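Local structure of putative chitobiase (Bacteroides thetaiotaomicron, 3HNM) at residues P10-K15 / E159-G164. The protein probably binds carbohydrate through an F5/8 type C beta-sandwich domain belonging to a putative chitobiase, though its function is not established. Coordinates in Å, arbitrary orientation, origin at the centre of the assembly. Numbering follows the deposited sequence.
Sequences PDPIDK and EVYAWG
Residues 159-164 are an extended strand whose Glu159, Tyr161 and Trp163 bond through their backbones to strand 74-83. The irregular segment 10-15 crosses this strand, the end-to-end directions 122° apart, with Pro12 and Trp163 closest in register (CA to CA 4.6 Å). Two strand carbonyls are satisfied here. Ile13 N donates to Ala162 O (2.9 Å, 161°), the one backbone-backbone bond. Lys15 (p, t, p, t) carries NZ to 2.9 Å from Val160 O, two residues before Ala162. Trp163 NE1 gains no hydrogen bond from the loop: Pro12 N, 3.3 Å away, cannot accept one, and Pro10 O lies 3.5 Å off at the ring edge. Trp163 (chi1 m) swings its indole back to the loop, where rigid Pro12 suits one flat face (Pro12 CG to Trp163 CE2 3.4 Å); Pro10 CG lies 3.6 Å from Trp163 CD1. Buried Ile13 (m, p) packs on Trp18 and Met71. At Gly164 (phi 155°, psi 162°) a CB would jam against Trp163 O. The loop thus caps two carbonyls, by amide and ammonium, without strand pairing. Lys15 NZ also makes a long salt bridge to Glu159 OE2 (3.9 Å), close to the magnesium ligand Asp46, consistent with easing an acidic cluster beside the metal.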
# COMPACT_ATOMS: atom_id res chain seq x y z
N PRO A 10 17.54 1.60 7.66
CA PRO A 10 18.08 0.55 6.78
C PRO A 10 17.43 0.72 5.41
O PRO A 10 16.93 1.81 5.07
CB PRO A 10 17.65 -0.74 7.49
CG PRO A 10 16.33 -0.37 8.06
CD PRO A 10 16.53 1.06 8.58
N ASP A 11 17.40 -0.35 4.63
CA ASP A 11 16.81 -0.25 3.31
C ASP A 11 15.64 -1.22 3.11
O ASP A 11 15.75 -2.40 3.42
CB ASP A 11 17.88 -0.50 2.24
CG ASP A 11 17.47 0.02 0.89
OD1 ASP A 11 17.35 1.27 0.74
OD2 ASP A 11 17.26 -0.82 -0.02
N PRO A 12 14.51 -0.72 2.59
CA PRO A 12 13.28 -1.48 2.33
C PRO A 12 13.53 -2.82 1.65
O PRO A 12 14.37 -2.92 0.76
CB PRO A 12 12.49 -0.55 1.42
CG PRO A 12 12.88 0.80 1.90
CD PRO A 12 14.37 0.68 2.13
N ILE A 13 12.78 -3.83 2.07
CA ILE A 13 12.89 -5.17 1.49
C ILE A 13 12.68 -5.10 -0.02
O ILE A 13 11.80 -4.40 -0.50
CB ILE A 13 11.83 -6.14 2.08
CG1 ILE A 13 12.19 -6.54 3.51
CG2 ILE A 13 11.77 -7.40 1.24
CD1 ILE A 13 12.46 -5.38 4.45
N ASP A 14 13.49 -5.84 -0.78
CA ASP A 14 13.31 -5.82 -2.22
C ASP A 14 12.01 -6.52 -2.54
O ASP A 14 11.88 -7.74 -2.39
CB ASP A 14 14.45 -6.52 -2.95
CG ASP A 14 14.30 -6.44 -4.46
OD1 ASP A 14 14.06 -7.49 -5.11
OD2 ASP A 14 14.41 -5.30 -5.00
N LYS A 15 11.04 -5.74 -3.01
CA LYS A 15 9.71 -6.24 -3.34
C LYS A 15 9.61 -7.00 -4.67
O LYS A 15 8.59 -6.89 -5.35
CB LYS A 15 8.71 -5.06 -3.32
CG LYS A 15 9.05 -3.93 -4.29
CD LYS A 15 8.29 -2.65 -3.99
CE LYS A 15 8.74 -2.02 -2.69
NZ LYS A 15 8.05 -0.73 -2.50
N GLU A 159 2.90 3.98 -3.91
CA GLU A 159 3.58 2.74 -3.58
C GLU A 159 3.69 2.45 -2.07
O GLU A 159 3.58 3.36 -1.23
CB GLU A 159 4.96 2.76 -4.19
CG GLU A 159 5.65 1.45 -4.11
CD GLU A 159 6.68 1.33 -5.18
OE1 GLU A 159 7.57 2.21 -5.21
OE2 GLU A 159 6.59 0.36 -6.00
N VAL A 160 3.92 1.18 -1.73
CA VAL A 160 4.04 0.71 -0.34
C VAL A 160 5.41 0.08 -0.02
O VAL A 160 5.83 -0.87 -0.68
CB VAL A 160 2.92 -0.31 -0.04
CG1 VAL A 160 2.84 -1.33 -1.14
CG2 VAL A 160 3.18 -1.02 1.28
N TYR A 161 6.09 0.59 1.00
CA TYR A 161 7.41 0.09 1.42
C TYR A 161 7.31 -0.73 2.71
O TYR A 161 6.39 -0.54 3.50
CB TYR A 161 8.35 1.28 1.68
CG TYR A 161 8.38 2.27 0.55
CD1 TYR A 161 8.82 1.89 -0.72
CD2 TYR A 161 7.95 3.59 0.75
CE1 TYR A 161 8.83 2.79 -1.79
CE2 TYR A 161 7.95 4.51 -0.31
CZ TYR A 161 8.39 4.09 -1.58
OH TYR A 161 8.40 4.97 -2.65
N ALA A 162 8.27 -1.64 2.91
CA ALA A 162 8.29 -2.48 4.11
C ALA A 162 9.72 -2.83 4.49
O ALA A 162 10.47 -3.35 3.67
CB ALA A 162 7.49 -3.74 3.87
N TRP A 163 10.08 -2.55 5.74
CA TRP A 163 11.43 -2.85 6.26
C TRP A 163 11.40 -4.08 7.15
O TRP A 163 10.35 -4.46 7.65
CB TRP A 163 11.96 -1.66 7.08
CG TRP A 163 12.30 -0.43 6.27
CD1 TRP A 163 13.54 -0.07 5.80
CD2 TRP A 163 11.40 0.60 5.83
NE1 TRP A 163 13.46 1.11 5.10
CE2 TRP A 163 12.16 1.54 5.10
CE3 TRP A 163 10.02 0.81 5.98
CZ2 TRP A 163 11.59 2.68 4.52
CZ3 TRP A 163 9.45 1.94 5.40
CH2 TRP A 163 10.24 2.86 4.68
N GLY A 164 12.54 -4.72 7.34
CA GLY A 164 12.57 -5.90 8.19
C GLY A 164 13.69 -6.89 7.92
O GLY A 164 14.30 -6.88 6.86